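NANS (YJHS), A 9-O-acetyl N-acetylneuraminic acid esterase (PDB 3PT5) is a bacterial esterase of the SGNH hydrolase clan that probably removes the 9-O-acetyl group from 9-O-acetyl-N-acetylneuraminic acid, a host-derived sialic acid. Local coordinates at residues N181-F193 against D230-W242. Sequence-based numbering, arbitrary orientation.
Sequences NKFLGVCWMQGEF and DAPWFCGDTTWYW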
ATOM      1  N   ASN A 181      12.748  -6.779 -15.902  1.00 17.47           N
ATOM      2  CA  ASN A 181      11.682  -6.206 -15.095  1.00 16.01           C
ATOM      3  C   ASN A 181      11.541  -4.724 -15.396  1.00 16.51           C
ATOM      4  O   ASN A 181      12.536  -4.049 -15.664  1.00 16.76           O
ATOM      5  CB  ASN A 181      11.932  -6.457 -13.610  1.00 16.06           C
ATOM      6  CG  ASN A 181      11.657  -7.901 -13.200  1.00 14.83           C
ATOM      7  OD1 ASN A 181      11.156  -8.726 -13.977  1.00 12.80           O
ATOM      8  ND2 ASN A 181      11.952  -8.200 -11.943  1.00 16.75           N
ATOM      9  N   LYS A 182      10.305  -4.222 -15.376  1.00 15.72           N
ATOM     10  CA  LYS A 182      10.024  -2.832 -15.725  1.00 15.82           C
ATOM     11  C   LYS A 182       9.323  -2.147 -14.551  1.00 15.16           C
ATOM     12  O   LYS A 182       8.403  -2.714 -14.001  1.00 16.10           O
ATOM     13  CB  LYS A 182       9.123  -2.773 -16.954  1.00 15.89           C
ATOM     14  CG  LYS A 182       9.786  -3.301 -18.263  1.00 18.01           C
ATOM     15  CD  LYS A 182      11.080  -2.582 -18.630  1.00 23.38           C
ATOM     16  CE  LYS A 182      11.630  -3.099 -19.982  1.00 23.51           C
ATOM     17  NZ  LYS A 182      12.943  -2.475 -20.292  1.00 27.74           N
ATOM     18  N   PHE A 183       9.761  -0.944 -14.178  1.00 14.98           N
ATOM     19  CA  PHE A 183       9.211  -0.234 -13.000  1.00 14.03           C
ATOM     20  C   PHE A 183       8.043   0.667 -13.403  1.00 13.38           C
ATOM     21  O   PHE A 183       8.205   1.577 -14.224  1.00 13.39           O
ATOM     22  CB  PHE A 183      10.311   0.599 -12.329  1.00 14.10           C
ATOM     23  CG  PHE A 183       9.957   1.133 -10.952  1.00 14.82           C
ATOM     24  CD1 PHE A 183       9.470   0.301  -9.931  1.00 15.02           C
ATOM     25  CD2 PHE A 183      10.127   2.488 -10.683  1.00 17.10           C
ATOM     26  CE1 PHE A 183       9.173   0.818  -8.671  1.00 15.06           C
ATOM     27  CE2 PHE A 183       9.823   3.016  -9.423  1.00 19.84           C
ATOM     28  CZ  PHE A 183       9.337   2.188  -8.424  1.00 18.59           C
ATOM     29  N   LEU A 184       6.898   0.477 -12.759  1.00 12.52           N
ATOM     30  CA  LEU A 184       5.712   1.260 -13.095  1.00 12.62           C
ATOM     31  C   LEU A 184       5.576   2.499 -12.214  1.00 11.83           C
ATOM     32  O   LEU A 184       4.793   3.400 -12.530  1.00 12.71           O
ATOM     33  CB  LEU A 184       4.445   0.422 -12.956  1.00 12.59           C
ATOM     34  CG  LEU A 184       4.154  -0.712 -13.950  1.00 14.66           C
ATOM     35  CD1 LEU A 184       2.971  -1.536 -13.452  1.00 16.31           C
ATOM     36  CD2 LEU A 184       3.902  -0.160 -15.376  1.00 17.27           C
ATOM     37  N   GLY A 185       6.275   2.505 -11.076  1.00 10.73           N
ATOM     38  CA  GLY A 185       6.202   3.645 -10.157  1.00  9.89           C
ATOM     39  C   GLY A 185       5.858   3.233  -8.743  1.00 10.38           C
ATOM     40  O   GLY A 185       5.923   2.058  -8.403  1.00  9.58           O
ATOM     41  N   VAL A 186       5.574   4.248  -7.913  1.00 10.27           N
ATOM     42  CA  VAL A 186       5.289   4.071  -6.492  1.00 10.81           C
ATOM     43  C   VAL A 186       3.849   4.494  -6.239  1.00 10.64           C
ATOM     44  O   VAL A 186       3.441   5.568  -6.648  1.00 12.60           O
ATOM     45  CB  VAL A 186       6.229   4.943  -5.618  1.00 10.34           C
ATOM     46  CG1 VAL A 186       5.896   4.839  -4.122  1.00 12.04           C
ATOM     47  CG2 VAL A 186       7.713   4.592  -5.867  1.00 10.42           C
ATOM     48  N   CYS A 187       3.092   3.637  -5.572  1.00 10.34           N
ATOM     49  CA  CYS A 187       1.796   4.006  -5.008  1.00 11.05           C
ATOM     50  C   CYS A 187       2.054   4.365  -3.558  1.00 11.26           C
ATOM     51  O   CYS A 187       2.393   3.519  -2.749  1.00 11.93           O
ATOM     52  CB  CYS A 187       0.795   2.840  -5.102  1.00 11.12           C
ATOM     53  SG  CYS A 187       0.436   2.426  -6.825  1.00 15.36           S
ATOM     54  N   TRP A 188       1.865   5.637  -3.252  1.00  9.70           N
ATOM     55  CA  TRP A 188       2.186   6.222  -1.947  1.00  9.66           C
ATOM     56  C   TRP A 188       0.900   6.719  -1.310  1.00 10.22           C
ATOM     57  O   TRP A 188       0.223   7.525  -1.919  1.00  9.88           O
ATOM     58  CB  TRP A 188       3.091   7.424  -2.203  1.00  9.15           C
ATOM     59  CG  TRP A 188       3.453   8.207  -1.001  1.00  8.90           C
ATOM     60  CD1 TRP A 188       2.945   9.423  -0.645  1.00  9.38           C
ATOM     61  CD2 TRP A 188       4.394   7.841   0.035  1.00  9.78           C
ATOM     62  NE1 TRP A 188       3.525   9.851   0.538  1.00  7.43           N
ATOM     63  CE2 TRP A 188       4.395   8.892   0.983  1.00  8.70           C
ATOM     64  CE3 TRP A 188       5.210   6.717   0.268  1.00 10.84           C
ATOM     65  CZ2 TRP A 188       5.203   8.873   2.131  1.00 11.97           C
ATOM     66  CZ3 TRP A 188       6.011   6.694   1.420  1.00  9.86           C
ATOM     67  CH2 TRP A 188       6.006   7.773   2.324  1.00  9.43           C
ATOM     68  N   MET A 189       0.581   6.284  -0.076  1.00  8.33           N
ATOM     69  CA  MET A 189      -0.522   6.894   0.665  1.00  8.61           C
ATOM     70  C   MET A 189      -0.020   7.124   2.047  1.00  8.94           C
ATOM     71  O   MET A 189       0.164   6.179   2.800  1.00  8.56           O
ATOM     72  CB  MET A 189      -1.783   6.011   0.720  1.00  8.03           C
ATOM     73  CG  MET A 189      -2.418   5.912  -0.637  1.00 11.06           C
ATOM     74  SD  MET A 189      -3.807   4.821  -0.777  1.00 12.67           S
ATOM     75  CE  MET A 189      -5.046   5.700   0.165  1.00 11.13           C
ATOM     76  N   GLN A 190       0.231   8.391   2.350  1.00  8.99           N
ATOM     77  CA  GLN A 190       0.807   8.771   3.622  1.00  9.23           C
ATOM     78  C   GLN A 190       0.508  10.231   3.904  1.00  8.95           C
ATOM     79  O   GLN A 190       0.379  11.046   2.988  1.00 10.47           O
ATOM     80  CB  GLN A 190       2.309   8.565   3.563  1.00  9.41           C
ATOM     81  CG  GLN A 190       3.000   8.608   4.909  1.00  9.18           C
ATOM     82  CD  GLN A 190       3.292  10.012   5.370  1.00  9.88           C
ATOM     83  OE1 GLN A 190       3.538  10.885   4.555  1.00 13.59           O
ATOM     84  NE2 GLN A 190       3.291  10.231   6.689  1.00 10.99           N
ATOM     85  N   GLY A 191       0.381  10.538   5.188  1.00  9.20           N
ATOM     86  CA  GLY A 191       0.237  11.916   5.637  1.00  9.42           C
ATOM     87  C   GLY A 191      -0.554  12.037   6.906  1.00  8.85           C
ATOM     88  O   GLY A 191      -0.382  12.998   7.672  1.00 10.07           O
ATOM     89  N   GLU A 192      -1.420  11.050   7.146  1.00  9.26           N
ATOM     90  CA  GLU A 192      -2.420  11.129   8.231  1.00  9.84           C
ATOM     91  C   GLU A 192      -1.809  11.548   9.568  1.00  9.80           C
ATOM     92  O   GLU A 192      -2.312  12.460  10.212  1.00 10.41           O
ATOM     93  CB  GLU A 192      -3.066   9.770   8.433  1.00  9.66           C
ATOM     94  CG  GLU A 192      -4.126   9.403   7.379  1.00 10.21           C
ATOM     95  CD  GLU A 192      -3.566   8.702   6.149  1.00  8.99           C
ATOM     96  OE1 GLU A 192      -2.337   8.566   5.997  1.00 10.01           O
ATOM     97  OE2 GLU A 192      -4.407   8.281   5.285  1.00 10.52           O
ATOM     98  N   PHE A 193      -0.771  10.848  10.012  1.00  9.31           N
ATOM     99  CA  PHE A 193      -0.222  11.170  11.359  1.00 10.85           C
ATOM    100  C   PHE A 193       0.444  12.530  11.377  1.00 10.86           C
ATOM    101  O   PHE A 193       0.399  13.248  12.392  1.00 12.43           O
ATOM    102  CB  PHE A 193       0.717  10.081  11.869  1.00 10.92           C
ATOM    103  CG  PHE A 193       0.008   8.979  12.596  1.00 10.79           C
ATOM    104  CD1 PHE A 193      -1.300   8.627  12.260  1.00 12.34           C
ATOM    105  CD2 PHE A 193       0.640   8.295  13.628  1.00 11.26           C
ATOM    106  CE1 PHE A 193      -1.956   7.621  12.932  1.00 15.07           C
ATOM    107  CE2 PHE A 193      -0.026   7.289  14.312  1.00 11.45           C
ATOM    108  CZ  PHE A 193      -1.311   6.953  13.973  1.00 12.53           C
ATOM    109  N   ASP A 230      12.569   9.930 -13.494  1.00 19.45           N
ATOM    110  CA  ASP A 230      11.666  10.445 -12.472  1.00 18.96           C
ATOM    111  C   ASP A 230      10.416   9.559 -12.447  1.00 17.67           C
ATOM    112  O   ASP A 230       9.318   9.999 -12.822  1.00 18.43           O
ATOM    113  CB  ASP A 230      11.248  11.885 -12.787  1.00 19.76           C
ATOM    114  CG  ASP A 230      12.356  12.898 -12.534  1.00 22.00           C
ATOM    115  OD1 ASP A 230      13.345  12.581 -11.822  1.00 24.49           O
ATOM    116  OD2 ASP A 230      12.210  14.029 -13.046  1.00 26.24           O
ATOM    117  N   ALA A 231      10.581   8.331 -11.958  1.00 16.76           N
ATOM    118  CA  ALA A 231       9.484   7.367 -11.936  1.00 14.97           C
ATOM    119  C   ALA A 231       8.308   8.001 -11.185  1.00 13.69           C
ATOM    120  O   ALA A 231       8.519   8.653 -10.164  1.00 13.30           O
ATOM    121  CB  ALA A 231       9.924   6.070 -11.285  1.00 15.44           C
ATOM    122  N   PRO A 232       7.071   7.840 -11.704  1.00 12.84           N
ATOM    123  CA  PRO A 232       5.914   8.431 -11.059  1.00 11.49           C
ATOM    124  C   PRO A 232       5.633   7.924  -9.636  1.00 10.90           C
ATOM    125  O   PRO A 232       5.755   6.725  -9.334  1.00 10.46           O
ATOM    126  CB  PRO A 232       4.745   8.038 -11.973  1.00 11.69           C
ATOM    127  CG  PRO A 232       5.188   6.819 -12.671  1.00 11.36           C
ATOM    128  CD  PRO A 232       6.687   6.961 -12.824  1.00 11.58           C
ATOM    129  N   TRP A 233       5.250   8.868  -8.804  1.00 10.43           N
ATOM    130  CA  TRP A 233       4.662   8.616  -7.495  1.00  9.86           C
ATOM    131  C   TRP A 233       3.183   8.949  -7.613  1.00  9.99           C
ATOM    132  O   TRP A 233       2.810  10.093  -7.816  1.00 10.84           O
ATOM    133  CB  TRP A 233       5.308   9.466  -6.401  1.00 11.68           C
ATOM    134  CG  TRP A 233       6.641   8.937  -6.017  1.00  9.95           C
ATOM    135  CD1 TRP A 233       7.675   8.691  -6.862  1.00 10.50           C
ATOM    136  CD2 TRP A 233       7.104   8.606  -4.695  1.00 12.87           C
ATOM    137  NE1 TRP A 233       8.764   8.216  -6.163  1.00 11.33           N
ATOM    138  CE2 TRP A 233       8.440   8.154  -4.826  1.00 13.09           C
ATOM    139  CE3 TRP A 233       6.517   8.637  -3.421  1.00 12.64           C
ATOM    140  CZ2 TRP A 233       9.203   7.722  -3.720  1.00 12.75           C
ATOM    141  CZ3 TRP A 233       7.282   8.222  -2.315  1.00 15.30           C
ATOM    142  CH2 TRP A 233       8.608   7.777  -2.476  1.00 13.37           C
ATOM    143  N   PHE A 234       2.359   7.925  -7.463  1.00  8.29           N
ATOM    144  CA  PHE A 234       0.914   8.063  -7.431  1.00  8.83           C
ATOM    145  C   PHE A 234       0.499   8.210  -5.985  1.00  9.00           C
ATOM    146  O   PHE A 234       0.579   7.267  -5.190  1.00  9.47           O
ATOM    147  CB  PHE A 234       0.259   6.854  -8.076  1.00  9.04           C
ATOM    148  CG  PHE A 234       0.686   6.652  -9.485  1.00 11.64           C
ATOM    149  CD1 PHE A 234       0.089   7.383 -10.523  1.00 10.34           C
ATOM    150  CD2 PHE A 234       1.726   5.781  -9.772  1.00  9.80           C
ATOM    151  CE1 PHE A 234       0.503   7.191 -11.857  1.00 10.40           C
ATOM    152  CE2 PHE A 234       2.152   5.587 -11.089  1.00 10.92           C
ATOM    153  CZ  PHE A 234       1.551   6.309 -12.130  1.00 10.91           C
ATOM    154  N   CYS A 235       0.164   9.438  -5.631  1.00  9.72           N
ATOM    155  CA  CYS A 235      -0.034   9.766  -4.219  1.00  9.62           C
ATOM    156  C   CYS A 235      -1.531   9.809  -3.944  1.00  9.88           C
ATOM    157  O   CYS A 235      -2.264  10.626  -4.516  1.00 10.07           O
ATOM    158  CB  CYS A 235       0.625  11.106  -3.901  1.00 10.90           C
ATOM    159  SG  CYS A 235       2.375  11.087  -4.183  1.00 12.04           S
ATOM    160  N   GLY A 236      -2.003   8.918  -3.084  1.00  9.91           N
ATOM    161  CA  GLY A 236      -3.426   8.805  -2.829  1.00 10.62           C
ATOM    162  C   GLY A 236      -3.924   9.709  -1.721  1.00 10.37           C
ATOM    163  O   GLY A 236      -3.193  10.083  -0.798  1.00 11.09           O
ATOM    164  N   ASP A 237      -5.205  10.016  -1.809  1.00 10.16           N
ATOM    165  CA  ASP A 237      -5.899  10.818  -0.809  1.00  9.69           C
ATOM    166  C   ASP A 237      -6.128  10.022   0.499  1.00  9.38           C
ATOM    167  O   ASP A 237      -5.665   8.867   0.658  1.00  9.53           O
ATOM    168  CB  ASP A 237      -7.235  11.266  -1.432  1.00  8.96           C
ATOM    169  CG  ASP A 237      -7.769  12.598  -0.871  1.00  9.98           C
ATOM    170  OD1 ASP A 237      -7.184  13.153   0.087  1.00 11.44           O
ATOM    171  OD2 ASP A 237      -8.795  13.085  -1.416  1.00 11.59           O
ATOM    172  N   THR A 238      -6.816  10.639   1.446  1.00  9.15           N
ATOM    173  CA  THR A 238      -7.113   9.996   2.724  1.00  8.93           C
ATOM    174  C   THR A 238      -8.630  10.029   2.961  1.00  8.49           C
ATOM    175  O   THR A 238      -9.386  10.475   2.084  1.00  8.96           O
ATOM    176  CB  THR A 238      -6.322  10.652   3.872  1.00 10.18           C
ATOM    177  OG1 THR A 238      -6.517   9.901   5.087  1.00 10.12           O
ATOM    178  CG2 THR A 238      -6.716  12.088   4.073  1.00 11.14           C
ATOM    179  N   THR A 239      -9.076   9.505   4.111  1.00  7.65           N
ATOM    180  CA  THR A 239     -10.513   9.415   4.396  1.00  7.80           C
ATOM    181  C   THR A 239     -11.109  10.729   4.870  1.00  7.57           C
ATOM    182  O   THR A 239     -10.384  11.648   5.271  1.00  8.77           O
ATOM    183  CB  THR A 239     -10.848   8.366   5.476  1.00  7.10           C
ATOM    184  OG1 THR A 239     -10.588   8.919   6.774  1.00  7.72           O
ATOM    185  CG2 THR A 239     -10.044   7.108   5.267  1.00  7.37           C
ATOM    186  N   TRP A 240     -12.435  10.761   4.905  1.00  8.55           N
ATOM    187  CA  TRP A 240     -13.146  11.966   5.280  1.00  8.72           C
ATOM    188  C   TRP A 240     -12.848  12.384   6.699  1.00 10.03           C
ATOM    189  O   TRP A 240     -12.896  13.571   7.007  1.00 11.16           O
ATOM    190  CB  TRP A 240     -14.653  11.779   5.106  1.00  9.07           C
ATOM    191  CG  TRP A 240     -15.313  10.714   5.946  1.00 10.87           C
ATOM    192  CD1 TRP A 240     -15.648   9.436   5.536  1.00 10.90           C
ATOM    193  CD2 TRP A 240     -15.813  10.851   7.282  1.00 12.27           C
ATOM    194  NE1 TRP A 240     -16.304   8.770   6.562  1.00 13.16           N
ATOM    195  CE2 TRP A 240     -16.421   9.616   7.633  1.00 13.29           C
ATOM    196  CE3 TRP A 240     -15.806  11.898   8.228  1.00 13.67           C
ATOM    197  CZ2 TRP A 240     -16.990   9.394   8.896  1.00 15.34           C
ATOM    198  CZ3 TRP A 240     -16.380  11.668   9.488  1.00 14.41           C
ATOM    199  CH2 TRP A 240     -16.953  10.424   9.803  1.00 11.48           C
ATOM    200  N   TYR A 241     -12.539  11.410   7.558  1.00  9.00           N
ATOM    201  CA  TYR A 241     -12.190  11.710   8.969  1.00 10.47           C
ATOM    202  C   TYR A 241     -11.022  12.710   9.042  1.00 10.87           C
ATOM    203  O   TYR A 241     -11.083  13.757   9.762  1.00 11.56           O
ATOM    204  CB  TYR A 241     -11.844  10.420   9.740  1.00 10.19           C
ATOM    205  CG  TYR A 241     -11.187  10.769  11.064  1.00 10.77           C
ATOM    206  CD1 TYR A 241     -11.960  11.195  12.142  1.00 13.58           C
ATOM    207  CD2 TYR A 241      -9.809  10.749  11.207  1.00 12.43           C
ATOM    208  CE1 TYR A 241     -11.375  11.561  13.351  1.00 10.86           C
ATOM    209  CE2 TYR A 241      -9.198  11.123  12.411  1.00 11.50           C
ATOM    210  CZ  TYR A 241     -10.001  11.534  13.467  1.00 13.64           C
ATOM    211  OH  TYR A 241      -9.431  11.902  14.647  1.00 15.91           O
ATOM    212  N   TRP A 242      -9.957  12.398   8.305  1.00 11.12           N
ATOM    213  CA  TRP A 242      -8.716  13.175   8.360  1.00 11.72           C
ATOM    214  C   TRP A 242      -8.898  14.555   7.711  1.00 13.11           C
ATOM    215  O   TRP A 242      -8.482  15.577   8.250  1.00 14.11           O
ATOM    216  CB  TRP A 242      -7.623  12.375   7.645  1.00 12.13           C
ATOM    217  CG  TRP A 242      -7.288  11.109   8.369  1.00 11.43           C
ATOM    218  CD1 TRP A 242      -7.684   9.823   8.032  1.00  9.84           C
ATOM    219  CD2 TRP A 242      -6.557  10.994   9.594  1.00 10.42           C
ATOM    220  NE1 TRP A 242      -7.186   8.930   8.935  1.00  9.24           N
ATOM    221  CE2 TRP A 242      -6.504   9.603   9.919  1.00  9.75           C
ATOM    222  CE3 TRP A 242      -5.925  11.920  10.439  1.00 11.21           C
ATOM    223  CZ2 TRP A 242      -5.839   9.116  11.053  1.00  9.88           C
ATOM    224  CZ3 TRP A 242      -5.253  11.434  11.583  1.00 11.57           C
ATOM    225  CH2 TRP A 242      -5.225  10.036  11.877  1.00 13.18           C
TER
HETATM  226  O   HOH W   1      -0.640  10.174   0.055  1.00 11.64           O
HETATM  227  O   HOH W   2      -3.399   8.837   2.621  1.00 14.03           O
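Val186 presses its branched side chain flat against the indole of Trp233, its neighbour on the adjacent parallel strand. With chi1 of Trp233 at -76°, the ring swings back beside its own backbone N and lies along the valine: Val186 CB stands 3.9 Å from the centroid of the Trp233 five-membered ring, almost on the ring normal, a CH-pi contact in which CG1 and CG2 spread over the same face. A compact beta-branched residue suits this place because its CB and two methyl branches together lay an apolar surface over the indole face. Farther along, Trp188 meets the far end of that indole, CE3 to Trp233 CZ3 at 3.6 Å; the planes of the six-membered rings are inclined by 54°, so the two indoles meet obliquely. Cys235 adds a sulfur-aromatic contact, SG lying 4.0 Å from Trp188 CD1.

Four backbone hydrogen bonds tie the strands, among them Phe234 N to Val186 O at 2.7 Å. Gly185 has a positive phi (127°), a conformation glycine adopts readily, and its CA lies close against Pro232 O, while Gly236 CA packs against Met189 CG.

Beyond the strands, Glu192 crosses Trp242 at about a right angle. Its CG sits 3.4 Å from the centroid of the indole five-membered ring, over the face, while a bend at chi2 turns the carboxylate toward Thr238. Thr238 OG1 donates to Glu192 OE2 over 2.7 Å, on the anti side and out of the carboxylate plane; a water and Asn31 also bond this buried oxygen.

Strands 182-189 and 233-236 are neighbours in the central sheet of the SGNH hydrolase fold, between strands 20-28 and 265-268. Helix 203-218, in the connection between them, packs on Val186, Trp188 and Trp233, whereas helix 315-335 covers Cys187 and Phe234 on the opposite face.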